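Local structure of DyP (Bjerkandera adusta, 3VXJ) at residues Ala253-Ala258 against Gly262-Gly267; Glu165-Leu170 against Pro228-Tyr233. The protein binds heme b and probably uses hydrogen peroxide to oxidise dyes and phenolic compounds. All coordinates share one frame; numbering follows the deposited sequence.

Contact 1 of 2, residues Ala253-Ala258 against Gly262-Gly267; sequences AEFLGA and GRWKSG. With HEM (protoporphyrin IX containing Fe), chain B; DMS (dimethyl sulfoxide), chain F.
Lys265 NZ is gripped by two oxygens: OE1 of Glu254 at 3.0 Å, a salt bridge that uses the carboxylate's syn lone pair, and the O of a dimethyl sulfoxide, probably from the crystallisation liquor, 2.7 Å from NZ. The extended lysine meets the glutamate at about a right angle; a bend at chi2 (-61°) swings the Glu254 carboxylate toward the ammonium, while its OE2 is hydrogen-bonded to Gln250 NE2. A leucine in place of Glu254 would probably leave the Lys265 ammonium without its protein counter-charge and freer to turn. Further in, the side chains meet through apolar contacts. Ala258 CB sits over one face of the Trp264 indole, 3.9 Å from the centroid of the six-membered ring, a CH-pi contact. Trp264 CH2 reaches the edge of the Phe255 ring, 3.5 Å from its CD1, with the planes 30° apart and slid so that they barely overlap; the indole NE1 is hydrogen-bonded to Ala273 O. Ala258 O accepts Gly262 N at 2.8 Å, this positive-phi glycine being first to leave the helix, and the buried Arg263 O receives a CA-H...O contact from Ala258 CA, 3.3 Å away. Arg263, a heme-binding residue, lays its CD against CAA of a heme propionate arm, while NH1 donates to Gly267 O. The loop after helix 249-261 folds Trp264 and Lys265 back against that helix's last turns, with Ala253 resting on helix 227-236.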
ATOM      1  N   ALA A 253     -18.114  -9.281 -16.888  1.00  9.45           N
ATOM      2  CA  ALA A 253     -17.857  -8.181 -15.960  1.00  9.37           C
ATOM      3  C   ALA A 253     -16.801  -8.569 -14.940  1.00  9.25           C
ATOM      4  O   ALA A 253     -15.874  -7.792 -14.672  1.00  8.85           O
ATOM      5  CB  ALA A 253     -19.153  -7.757 -15.254  1.00  9.93           C
ATOM      6  N   GLU A 254     -16.926  -9.779 -14.388  1.00  9.43           N
ATOM      7  CA  GLU A 254     -15.923 -10.314 -13.470  1.00  9.26           C
ATOM      8  C   GLU A 254     -14.582 -10.415 -14.182  1.00  8.61           C
ATOM      9  O   GLU A 254     -13.546 -10.041 -13.626  1.00  8.08           O
ATOM     10  CB  GLU A 254     -16.323 -11.692 -12.938  1.00  9.78           C
ATOM     11  CG  GLU A 254     -17.593 -11.726 -12.073  1.00 12.69           C
ATOM     12  CD  GLU A 254     -17.554 -10.901 -10.773  1.00 15.28           C
ATOM     13  OE1 GLU A 254     -16.507 -10.324 -10.376  1.00 14.93           O
ATOM     14  OE2 GLU A 254     -18.629 -10.830 -10.132  1.00 18.22           O
ATOM     15  N   PHE A 255     -14.601 -10.899 -15.423  1.00  8.40           N
ATOM     16  CA  PHE A 255     -13.375 -11.016 -16.208  1.00  8.11           C
ATOM     17  C   PHE A 255     -12.745  -9.649 -16.461  1.00  7.72           C
ATOM     18  O   PHE A 255     -11.535  -9.490 -16.287  1.00  7.45           O
ATOM     19  CB  PHE A 255     -13.666 -11.744 -17.522  1.00  8.25           C
ATOM     20  CG  PHE A 255     -12.445 -12.050 -18.357  1.00  8.38           C
ATOM     21  CD1 PHE A 255     -11.324 -12.691 -17.819  1.00  9.16           C
ATOM     22  CD2 PHE A 255     -12.439 -11.730 -19.708  1.00  8.80           C
ATOM     23  CE1 PHE A 255     -10.218 -12.984 -18.620  1.00  8.15           C
ATOM     24  CE2 PHE A 255     -11.337 -12.030 -20.511  1.00 10.01           C
ATOM     25  CZ  PHE A 255     -10.227 -12.658 -19.967  1.00  9.52           C
ATOM     26  N   LEU A 256     -13.554  -8.651 -16.823  1.00  7.86           N
ATOM     27  CA  LEU A 256     -13.013  -7.306 -17.009  1.00  7.96           C
ATOM     28  C   LEU A 256     -12.327  -6.789 -15.731  1.00  7.50           C
ATOM     29  O   LEU A 256     -11.225  -6.222 -15.808  1.00  7.19           O
ATOM     30  CB  LEU A 256     -14.093  -6.333 -17.510  1.00  8.51           C
ATOM     31  CG  LEU A 256     -13.615  -4.899 -17.744  1.00  8.63           C
ATOM     32  CD1 LEU A 256     -12.508  -4.823 -18.782  1.00 11.66           C
ATOM     33  CD2 LEU A 256     -14.785  -4.047 -18.176  1.00 11.61           C
ATOM     34  N   GLY A 257     -12.947  -6.997 -14.574  1.00  7.92           N
ATOM     35  CA  GLY A 257     -12.322  -6.616 -13.306  1.00  7.88           C
ATOM     36  C   GLY A 257     -10.972  -7.288 -13.124  1.00  7.50           C
ATOM     37  O   GLY A 257      -9.982  -6.631 -12.760  1.00  7.35           O
ATOM     38  N   ALA A 258     -10.921  -8.591 -13.402  1.00  7.35           N
ATOM     39  CA  ALA A 258      -9.659  -9.328 -13.299  1.00  7.53           C
ATOM     40  C   ALA A 258      -8.596  -8.830 -14.275  1.00  7.14           C
ATOM     41  O   ALA A 258      -7.410  -8.810 -13.945  1.00  7.43           O
ATOM     42  CB  ALA A 258      -9.895 -10.842 -13.463  1.00  7.49           C
ATOM     43  N   GLY A 262      -5.108  -7.639 -12.981  1.00  6.49           N
ATOM     44  CA  GLY A 262      -4.120  -8.691 -13.222  1.00  6.65           C
ATOM     45  C   GLY A 262      -4.284  -9.911 -12.322  1.00  6.49           C
ATOM     46  O   GLY A 262      -3.494 -10.863 -12.415  1.00  6.32           O
ATOM     47  N   ARG A 263      -5.298  -9.892 -11.454  1.00  6.83           N
ATOM     48  CA  ARG A 263      -5.688 -11.033 -10.627  1.00  6.75           C
ATOM     49  C   ARG A 263      -7.195 -11.088 -10.564  1.00  7.03           C
ATOM     50  O   ARG A 263      -7.863 -10.058 -10.592  1.00  6.83           O
ATOM     51  CB  ARG A 263      -5.158 -10.901  -9.197  1.00  7.06           C
ATOM     52  CG  ARG A 263      -3.655 -10.997  -9.032  1.00  7.43           C
ATOM     53  CD  ARG A 263      -3.299 -11.012  -7.562  1.00  7.38           C
ATOM     54  NE  ARG A 263      -1.850 -11.063  -7.380  1.00  7.82           N
ATOM     55  CZ  ARG A 263      -1.114 -12.170  -7.309  1.00  7.30           C
ATOM     56  NH1 ARG A 263      -1.673 -13.377  -7.300  1.00  8.24           N
ATOM     57  NH2 ARG A 263       0.206 -12.054  -7.184  1.00  8.49           N
ATOM     58  N   TRP A 264      -7.723 -12.302 -10.469  1.00  7.03           N
ATOM     59  CA  TRP A 264      -9.108 -12.510 -10.085  1.00  7.65           C
ATOM     60  C   TRP A 264      -9.323 -12.085  -8.624  1.00  7.77           C
ATOM     61  O   TRP A 264      -8.365 -11.951  -7.845  1.00  7.78           O
ATOM     62  CB  TRP A 264      -9.483 -13.988 -10.245  1.00  7.88           C
ATOM     63  CG  TRP A 264      -9.384 -14.475 -11.652  1.00  7.60           C
ATOM     64  CD1 TRP A 264      -8.302 -15.068 -12.237  1.00  8.40           C
ATOM     65  CD2 TRP A 264     -10.413 -14.428 -12.651  1.00  7.88           C
ATOM     66  NE1 TRP A 264      -8.588 -15.381 -13.550  1.00  8.35           N
ATOM     67  CE2 TRP A 264      -9.877 -15.003 -13.826  1.00  8.34           C
ATOM     68  CE3 TRP A 264     -11.738 -13.957 -12.668  1.00  8.79           C
ATOM     69  CZ2 TRP A 264     -10.614 -15.104 -15.012  1.00  9.64           C
ATOM     70  CZ3 TRP A 264     -12.474 -14.068 -13.847  1.00 10.04           C
ATOM     71  CH2 TRP A 264     -11.908 -14.648 -14.998  1.00  9.35           C
ATOM     72  N   LYS A 265     -10.580 -11.909  -8.241  1.00  8.49           N
ATOM     73  CA  LYS A 265     -10.901 -11.531  -6.868  1.00  8.84           C
ATOM     74  C   LYS A 265     -10.361 -12.533  -5.844  1.00  9.39           C
ATOM     75  O   LYS A 265     -10.013 -12.155  -4.726  1.00  9.24           O
ATOM     76  CB  LYS A 265     -12.409 -11.348  -6.708  1.00  9.47           C
ATOM     77  CG  LYS A 265     -12.910 -10.056  -7.337  1.00  9.06           C
ATOM     78  CD  LYS A 265     -14.416  -9.966  -7.314  1.00  9.94           C
ATOM     79  CE  LYS A 265     -14.876  -8.635  -7.870  1.00 10.52           C
ATOM     80  NZ  LYS A 265     -16.364  -8.631  -7.952  1.00 13.04           N
ATOM     81  N   SER A 266     -10.271 -13.801  -6.239  1.00  9.10           N
ATOM     82  CA  SER A 266      -9.763 -14.868  -5.382  1.00 10.07           C
ATOM     83  C   SER A 266      -8.270 -14.727  -5.105  1.00  9.69           C
ATOM     84  O   SER A 266      -7.748 -15.392  -4.216  1.00 10.38           O
ATOM     85  CB  SER A 266      -9.967 -16.210  -6.067  1.00 10.55           C
ATOM     86  OG  SER A 266      -9.076 -16.290  -7.173  1.00 10.64           O
ATOM     87  N   GLY A 267      -7.585 -13.896  -5.890  1.00  8.98           N
ATOM     88  CA  GLY A 267      -6.135 -13.820  -5.840  1.00  8.60           C
ATOM     89  C   GLY A 267      -5.440 -14.587  -6.949  1.00  8.42           C
ATOM     90  O   GLY A 267      -4.229 -14.454  -7.122  1.00  8.39           O
TER
HETATM   91  CHA HEM B 501      -1.038  -5.348  -5.631  1.00  6.30           C
HETATM   92  CHB HEM B 501      -5.332  -3.265  -4.859  1.00  7.50           C
HETATM   93  CHC HEM B 501      -3.251   1.100  -4.779  1.00  5.94           C
HETATM   94  CHD HEM B 501       1.061  -0.960  -5.516  1.00  5.99           C
HETATM   95  C1A HEM B 501      -2.383  -5.162  -5.464  1.00  6.15           C
HETATM   96  C2A HEM B 501      -3.384  -6.204  -5.502  1.00  6.49           C
HETATM   97  C3A HEM B 501      -4.578  -5.618  -5.297  1.00  6.45           C
HETATM   98  C4A HEM B 501      -4.354  -4.204  -5.095  1.00  6.57           C
HETATM   99  CMA HEM B 501      -5.959  -6.298  -5.243  1.00  8.98           C
HETATM  100  CAA HEM B 501      -3.096  -7.691  -5.804  1.00  6.84           C
HETATM  101  CBA HEM B 501      -2.756  -8.551  -4.585  1.00  7.98           C
HETATM  102  CGA HEM B 501      -1.382  -8.293  -4.013  1.00 10.20           C
HETATM  103  O1A HEM B 501      -0.359  -8.651  -4.637  1.00 12.11           O
HETATM  104  O2A HEM B 501      -1.313  -7.738  -2.881  1.00 13.52           O
HETATM  105  C1B HEM B 501      -5.147  -1.900  -4.754  1.00  6.15           C
HETATM  106  C2B HEM B 501      -6.187  -0.923  -4.513  1.00  6.44           C
HETATM  107  C3B HEM B 501      -5.607   0.292  -4.486  1.00  7.24           C
HETATM  108  C4B HEM B 501      -4.188   0.100  -4.696  1.00  5.70           C
HETATM  109  CMB HEM B 501      -7.682  -1.274  -4.348  1.00  7.69           C
HETATM  110  CAB HEM B 501      -6.265   1.667  -4.244  1.00  7.43           C
HETATM  111  CBB HEM B 501      -7.417   1.797  -3.583  1.00  8.01           C
HETATM  112  C1C HEM B 501      -1.912   0.922  -5.019  1.00  5.46           C
HETATM  113  C2C HEM B 501      -0.929   1.978  -5.168  1.00  6.18           C
HETATM  114  C3C HEM B 501       0.265   1.408  -5.388  1.00  6.54           C
HETATM  115  C4C HEM B 501       0.065  -0.025  -5.375  1.00  5.79           C
HETATM  116  CMC HEM B 501      -1.253   3.481  -5.067  1.00  9.08           C
HETATM  117  CAC HEM B 501       1.646   2.083  -5.603  1.00  7.40           C
HETATM  118  CBC HEM B 501       1.773   3.226  -6.291  1.00  8.40           C
HETATM  119  C1D HEM B 501       0.889  -2.320  -5.545  1.00  5.27           C
HETATM  120  C2D HEM B 501       1.981  -3.261  -5.589  1.00  6.39           C
HETATM  121  C3D HEM B 501       1.334  -4.610  -5.637  1.00  6.33           C
HETATM  122  C4D HEM B 501      -0.086  -4.365  -5.609  1.00  6.08           C
HETATM  123  CMD HEM B 501       3.496  -3.002  -5.608  1.00  7.64           C
HETATM  124  CAD HEM B 501       2.097  -5.940  -5.722  1.00  6.82           C
HETATM  125  CBD HEM B 501       2.473  -6.159  -7.184  1.00  7.41           C
HETATM  126  CGD HEM B 501       3.270  -7.422  -7.370  1.00  7.06           C
HETATM  127  O1D HEM B 501       2.879  -8.237  -8.248  1.00  7.67           O
HETATM  128  O2D HEM B 501       4.282  -7.619  -6.661  1.00  8.12           O
HETATM  129  NA  HEM B 501      -3.011  -3.963  -5.240  1.00  6.34           N
HETATM  130  NB  HEM B 501      -3.932  -1.241  -4.897  1.00  6.47           N
HETATM  131  NC  HEM B 501      -1.271  -0.283  -5.190  1.00  5.63           N
HETATM  132  ND  HEM B 501      -0.325  -3.003  -5.525  1.00  6.25           N
HETATM  133 FE   HEM B 501      -2.149  -2.110  -5.281  1.00  7.00          FE
HETATM  134  S   DMS F 505     -17.242  -6.017 -10.704  1.00 17.90           S
HETATM  135  O   DMS F 505     -17.130  -6.279  -8.955  1.00 17.88           O
HETATM  136  C1  DMS F 505     -15.745  -6.700 -11.452  1.00 16.59           C
HETATM  137  C2  DMS F 505     -18.391  -7.227 -11.413  1.00 17.61           C
HETATM  138  O   HOH W   1      -1.911  -2.372  -3.320  1.00 13.20           O

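Contact 2 of 2, residues Glu165-Leu170 against Pro228-Tyr233; sequences EHFGFL and PEFNAY. With HEM (protoporphyrin IX containing Fe), chain B.
Phe167 and Phe230 carry the aromatic part of this contact as an offset stack, ring centroids 4.4 Å apart and planes inclined by 27°. The overlap is shifted: Phe167 CE1 reaches back to Phe230 CB at 3.7 Å, while Phe167 CB lies over the face of the Phe230 ring. Phe230 points its ring from helix 227-236 toward the turn, CG lying trans to the main-chain nitrogen (chi1 172°). A second ring joins at the far end, where Phe169 CE2 meets Phe230 CZ at 3.9 Å, oblique to both planes. Phe261 and Met260 of helix 249-261 border the cluster, Phe261 touching both Phe167 and Phe169.

Phe167 lies in a type I beta turn from Glu165 to Gly168, and Phe169 follows it directly; Gly168, with positive phi, opens the GXXDG motif of DyP-type peroxidases, which closes at heme-binding Gly172.

Hydrogen bonds of Glu165 brace its own segment. Folded back by chi1 of 55° and a bend at chi2, the Glu165 carboxylate accepts Phe169 N on OE1 at 2.8 Å, on the anti side, and Phe167 N on OE2, also at 2.8 Å but from above the carboxylate plane. Both phenylalanines are thereby fixed from their backbones, and Gln225 NE2 is a further donor to OE2.

Van der Waals contacts tie the turn to the cofactor: Glu165 OE2 lies 3.3 Å from the heme methyl CMB, Phe169 CB packs on the methyl CMA at 3.6 Å, and Leu170 O approaches the propionate carbon CBA.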
ATOM      1  N   GLU A 165      -9.979  -6.130  -0.539  1.00  8.90           N
ATOM      2  CA  GLU A 165     -10.286  -4.704  -0.505  1.00  8.81           C
ATOM      3  C   GLU A 165     -11.724  -4.491  -1.039  1.00  8.70           C
ATOM      4  O   GLU A 165     -12.386  -5.453  -1.448  1.00  9.23           O
ATOM      5  CB  GLU A 165      -9.200  -3.901  -1.241  1.00  8.72           C
ATOM      6  CG  GLU A 165      -8.931  -4.337  -2.675  1.00  8.50           C
ATOM      7  CD  GLU A 165     -10.083  -3.983  -3.595  1.00  8.93           C
ATOM      8  OE1 GLU A 165     -10.571  -4.885  -4.307  1.00  9.46           O
ATOM      9  OE2 GLU A 165     -10.523  -2.813  -3.552  1.00  9.05           O
ATOM     10  N   HIS A 166     -12.210  -3.256  -0.980  1.00  8.76           N
ATOM     11  CA  HIS A 166     -13.620  -2.960  -1.264  1.00  9.13           C
ATOM     12  C   HIS A 166     -14.142  -3.227  -2.682  1.00  9.05           C
ATOM     13  O   HIS A 166     -15.345  -3.431  -2.836  1.00  8.81           O
ATOM     14  CB  HIS A 166     -14.002  -1.570  -0.773  1.00  9.43           C
ATOM     15  CG  HIS A 166     -14.375  -1.552   0.672  1.00  9.84           C
ATOM     16  ND1 HIS A 166     -15.519  -2.157   1.146  1.00 10.58           N
ATOM     17  CD2 HIS A 166     -13.736  -1.048   1.752  1.00 10.59           C
ATOM     18  CE1 HIS A 166     -15.582  -2.005   2.456  1.00 11.32           C
ATOM     19  NE2 HIS A 166     -14.507  -1.342   2.851  1.00 11.81           N
ATOM     20  N   PHE A 167     -13.283  -3.246  -3.697  1.00  8.59           N
ATOM     21  CA  PHE A 167     -13.730  -3.680  -5.024  1.00  9.13           C
ATOM     22  C   PHE A 167     -13.941  -5.200  -5.075  1.00  9.00           C
ATOM     23  O   PHE A 167     -14.514  -5.715  -6.038  1.00 10.60           O
ATOM     24  CB  PHE A 167     -12.746  -3.285  -6.129  1.00  8.93           C
ATOM     25  CG  PHE A 167     -12.594  -1.792  -6.346  1.00  8.82           C
ATOM     26  CD1 PHE A 167     -13.689  -0.920  -6.339  1.00  9.33           C
ATOM     27  CD2 PHE A 167     -11.331  -1.267  -6.589  1.00  9.87           C
ATOM     28  CE1 PHE A 167     -13.510   0.441  -6.552  1.00  9.79           C
ATOM     29  CE2 PHE A 167     -11.146   0.100  -6.811  1.00  9.40           C
ATOM     30  CZ  PHE A 167     -12.239   0.958  -6.787  1.00  9.14           C
ATOM     31  N   GLY A 168     -13.471  -5.912  -4.043  1.00  8.49           N
ATOM     32  CA  GLY A 168     -13.669  -7.351  -3.932  1.00  8.69           C
ATOM     33  C   GLY A 168     -12.434  -8.221  -4.116  1.00  8.31           C
ATOM     34  O   GLY A 168     -12.544  -9.452  -4.060  1.00  9.06           O
ATOM     35  N   PHE A 169     -11.262  -7.612  -4.287  1.00  7.89           N
ATOM     36  CA  PHE A 169     -10.055  -8.371  -4.640  1.00  7.83           C
ATOM     37  C   PHE A 169      -9.152  -8.654  -3.451  1.00  8.37           C
ATOM     38  O   PHE A 169      -8.863  -7.753  -2.660  1.00  9.08           O
ATOM     39  CB  PHE A 169      -9.265  -7.633  -5.738  1.00  7.33           C
ATOM     40  CG  PHE A 169      -9.996  -7.543  -7.053  1.00  7.55           C
ATOM     41  CD1 PHE A 169      -9.657  -8.362  -8.113  1.00  8.41           C
ATOM     42  CD2 PHE A 169     -11.057  -6.649  -7.211  1.00  8.01           C
ATOM     43  CE1 PHE A 169     -10.363  -8.310  -9.311  1.00  8.59           C
ATOM     44  CE2 PHE A 169     -11.763  -6.578  -8.416  1.00  7.89           C
ATOM     45  CZ  PHE A 169     -11.421  -7.424  -9.459  1.00  8.12           C
ATOM     46  N   LEU A 170      -8.708  -9.910  -3.334  1.00  8.47           N
ATOM     47  CA  LEU A 170      -7.732 -10.287  -2.296  1.00  9.24           C
ATOM     48  C   LEU A 170      -6.476  -9.428  -2.421  1.00  9.86           C
ATOM     49  O   LEU A 170      -5.882  -9.344  -3.490  1.00  8.93           O
ATOM     50  CB  LEU A 170      -7.376 -11.782  -2.369  1.00  9.38           C
ATOM     51  CG  LEU A 170      -6.454 -12.332  -1.271  1.00  9.16           C
ATOM     52  CD1 LEU A 170      -7.062 -12.200   0.127  1.00 13.25           C
ATOM     53  CD2 LEU A 170      -6.146 -13.792  -1.564  1.00 11.67           C
ATOM     54  N   PRO A 228     -19.820   1.015  -6.250  1.00 10.49           N
ATOM     55  CA  PRO A 228     -20.930   0.842  -7.201  1.00 10.78           C
ATOM     56  C   PRO A 228     -20.576   1.291  -8.617  1.00 10.77           C
ATOM     57  O   PRO A 228     -21.000   0.662  -9.590  1.00 11.38           O
ATOM     58  CB  PRO A 228     -22.022   1.740  -6.621  1.00 11.64           C
ATOM     59  CG  PRO A 228     -21.738   1.779  -5.168  1.00 11.69           C
ATOM     60  CD  PRO A 228     -20.234   1.820  -5.083  1.00 10.98           C
ATOM     61  N   GLU A 229     -19.795   2.361  -8.728  1.00 10.91           N
ATOM     62  CA  GLU A 229     -19.366   2.873 -10.026  1.00 11.03           C
ATOM     63  C   GLU A 229     -18.448   1.877 -10.748  1.00 10.64           C
ATOM     64  O   GLU A 229     -18.607   1.636 -11.939  1.00 11.08           O
ATOM     65  CB  GLU A 229     -18.676   4.230  -9.865  1.00 11.31           C
ATOM     66  CG  GLU A 229     -19.605   5.374  -9.432  1.00 12.38           C
ATOM     67  CD  GLU A 229     -19.830   5.471  -7.918  1.00 12.87           C
ATOM     68  OE1 GLU A 229     -19.417   4.581  -7.132  1.00 12.04           O
ATOM     69  OE2 GLU A 229     -20.452   6.470  -7.499  1.00 13.61           O
ATOM     70  N   PHE A 230     -17.493   1.306 -10.019  1.00 10.03           N
ATOM     71  CA  PHE A 230     -16.615   0.271 -10.562  1.00  9.84           C
ATOM     72  C   PHE A 230     -17.424  -0.919 -11.074  1.00 10.39           C
ATOM     73  O   PHE A 230     -17.237  -1.385 -12.203  1.00 10.34           O
ATOM     74  CB  PHE A 230     -15.623  -0.160  -9.476  1.00  9.59           C
ATOM     75  CG  PHE A 230     -14.784  -1.354  -9.842  1.00  8.71           C
ATOM     76  CD1 PHE A 230     -13.660  -1.215 -10.647  1.00 11.91           C
ATOM     77  CD2 PHE A 230     -15.113  -2.618  -9.370  1.00 10.92           C
ATOM     78  CE1 PHE A 230     -12.877  -2.329 -10.972  1.00 12.22           C
ATOM     79  CE2 PHE A 230     -14.336  -3.728  -9.685  1.00 11.44           C
ATOM     80  CZ  PHE A 230     -13.228  -3.585 -10.501  1.00 11.98           C
ATOM     81  N   ASN A 231     -18.327  -1.413 -10.230  1.00 10.98           N
ATOM     82  CA  ASN A 231     -19.166  -2.551 -10.582  1.00 12.24           C
ATOM     83  C   ASN A 231     -19.993  -2.254 -11.834  1.00 12.33           C
ATOM     84  O   ASN A 231     -20.018  -3.050 -12.780  1.00 12.21           O
ATOM     85  CB  ASN A 231     -20.087  -2.894  -9.407  1.00 13.14           C
ATOM     86  CG  ASN A 231     -20.911  -4.144  -9.650  1.00 14.85           C
ATOM     87  OD1 ASN A 231     -20.370  -5.248  -9.715  1.00 18.49           O
ATOM     88  ND2 ASN A 231     -22.228  -3.977  -9.764  1.00 17.35           N
ATOM     89  N   ALA A 232     -20.654  -1.100 -11.857  1.00 11.90           N
ATOM     90  CA  ALA A 232     -21.469  -0.705 -13.004  1.00 11.90           C
ATOM     91  C   ALA A 232     -20.637  -0.577 -14.274  1.00 11.68           C
ATOM     92  O   ALA A 232     -21.090  -0.983 -15.348  1.00 11.96           O
ATOM     93  CB  ALA A 232     -22.211   0.593 -12.705  1.00 12.10           C
ATOM     94  N   TYR A 233     -19.424  -0.032 -14.151  1.00 11.25           N
ATOM     95  CA  TYR A 233     -18.524   0.086 -15.292  1.00 11.42           C
ATOM     96  C   TYR A 233     -18.170  -1.284 -15.872  1.00 11.46           C
ATOM     97  O   TYR A 233     -18.157  -1.454 -17.089  1.00 11.33           O
ATOM     98  CB  TYR A 233     -17.239   0.843 -14.928  1.00 11.30           C
ATOM     99  CG  TYR A 233     -16.318   1.001 -16.115  1.00 12.39           C
ATOM    100  CD1 TYR A 233     -16.508   2.027 -17.039  1.00 13.76           C
ATOM    101  CD2 TYR A 233     -15.271   0.106 -16.334  1.00 13.01           C
ATOM    102  CE1 TYR A 233     -15.667   2.162 -18.148  1.00 14.03           C
ATOM    103  CE2 TYR A 233     -14.433   0.233 -17.436  1.00 14.13           C
ATOM    104  CZ  TYR A 233     -14.632   1.259 -18.336  1.00 14.40           C
ATOM    105  OH  TYR A 233     -13.795   1.374 -19.424  1.00 16.02           O
TER
HETATM  106  CHA HEM B 501      -1.038  -5.348  -5.631  1.00  6.30           C
HETATM  107  CHB HEM B 501      -5.332  -3.265  -4.859  1.00  7.50           C
HETATM  108  CHC HEM B 501      -3.251   1.100  -4.779  1.00  5.94           C
HETATM  109  CHD HEM B 501       1.061  -0.960  -5.516  1.00  5.99           C
HETATM  110  C1A HEM B 501      -2.383  -5.162  -5.464  1.00  6.15           C
HETATM  111  C2A HEM B 501      -3.384  -6.204  -5.502  1.00  6.49           C
HETATM  112  C3A HEM B 501      -4.578  -5.618  -5.297  1.00  6.45           C
HETATM  113  C4A HEM B 501      -4.354  -4.204  -5.095  1.00  6.57           C
HETATM  114  CMA HEM B 501      -5.959  -6.298  -5.243  1.00  8.98           C
HETATM  115  CAA HEM B 501      -3.096  -7.691  -5.804  1.00  6.84           C
HETATM  116  CBA HEM B 501      -2.756  -8.551  -4.585  1.00  7.98           C
HETATM  117  CGA HEM B 501      -1.382  -8.293  -4.013  1.00 10.20           C
HETATM  118  O1A HEM B 501      -0.359  -8.651  -4.637  1.00 12.11           O
HETATM  119  O2A HEM B 501      -1.313  -7.738  -2.881  1.00 13.52           O
HETATM  120  C1B HEM B 501      -5.147  -1.900  -4.754  1.00  6.15           C
HETATM  121  C2B HEM B 501      -6.187  -0.923  -4.513  1.00  6.44           C
HETATM  122  C3B HEM B 501      -5.607   0.292  -4.486  1.00  7.24           C
HETATM  123  C4B HEM B 501      -4.188   0.100  -4.696  1.00  5.70           C
HETATM  124  CMB HEM B 501      -7.682  -1.274  -4.348  1.00  7.69           C
HETATM  125  CAB HEM B 501      -6.265   1.667  -4.244  1.00  7.43           C
HETATM  126  CBB HEM B 501      -7.417   1.797  -3.583  1.00  8.01           C
HETATM  127  C1C HEM B 501      -1.912   0.922  -5.019  1.00  5.46           C
HETATM  128  C2C HEM B 501      -0.929   1.978  -5.168  1.00  6.18           C
HETATM  129  C3C HEM B 501       0.265   1.408  -5.388  1.00  6.54           C
HETATM  130  C4C HEM B 501       0.065  -0.025  -5.375  1.00  5.79           C
HETATM  131  CMC HEM B 501      -1.253   3.481  -5.067  1.00  9.08           C
HETATM  132  CAC HEM B 501       1.646   2.083  -5.603  1.00  7.40           C
HETATM  133  CBC HEM B 501       1.773   3.226  -6.291  1.00  8.40           C
HETATM  134  C1D HEM B 501       0.889  -2.320  -5.545  1.00  5.27           C
HETATM  135  C2D HEM B 501       1.981  -3.261  -5.589  1.00  6.39           C
HETATM  136  C3D HEM B 501       1.334  -4.610  -5.637  1.00  6.33           C
HETATM  137  C4D HEM B 501      -0.086  -4.365  -5.609  1.00  6.08           C
HETATM  138  CMD HEM B 501       3.496  -3.002  -5.608  1.00  7.64           C
HETATM  139  CAD HEM B 501       2.097  -5.940  -5.722  1.00  6.82           C
HETATM  140  CBD HEM B 501       2.473  -6.159  -7.184  1.00  7.41           C
HETATM  141  CGD HEM B 501       3.270  -7.422  -7.370  1.00  7.06           C
HETATM  142  O1D HEM B 501       2.879  -8.237  -8.248  1.00  7.67           O
HETATM  143  O2D HEM B 501       4.282  -7.619  -6.661  1.00  8.12           O
HETATM  144  NA  HEM B 501      -3.011  -3.963  -5.240  1.00  6.34           N
HETATM  145  NB  HEM B 501      -3.932  -1.241  -4.897  1.00  6.47           N
HETATM  146  NC  HEM B 501      -1.271  -0.283  -5.190  1.00  5.63           N
HETATM  147  ND  HEM B 501      -0.325  -3.003  -5.525  1.00  6.25           N
HETATM  148 FE   HEM B 501      -2.149  -2.110  -5.281  1.00  7.00          FE
HETATM  149  O   HOH W   1      -1.911  -2.372  -3.320  1.00 13.20           O

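Overall arrangement
Contacts 1 and 2 lie side by side, their centres 10 Å apart, and both border the heme. They are joined directly: Leu170 N probably donates to Lys265 O (2.9 Å), and Phe169 CE1 packs against Arg263 O. Helices 227-236 and 249-261 also touch, so each contact pins a heme-side loop to one of two neighbouring helices. Their chemistry differs. Contact 1 joins a helix to the loop directly following it and mixes a buried aromatic patch with a salt bridge at a partly exposed margin. Contact 2 joins parts 58 residues apart; only buried phenylalanines meet across it, and its polar bonds stay within its own segments or run to residues outside the contact.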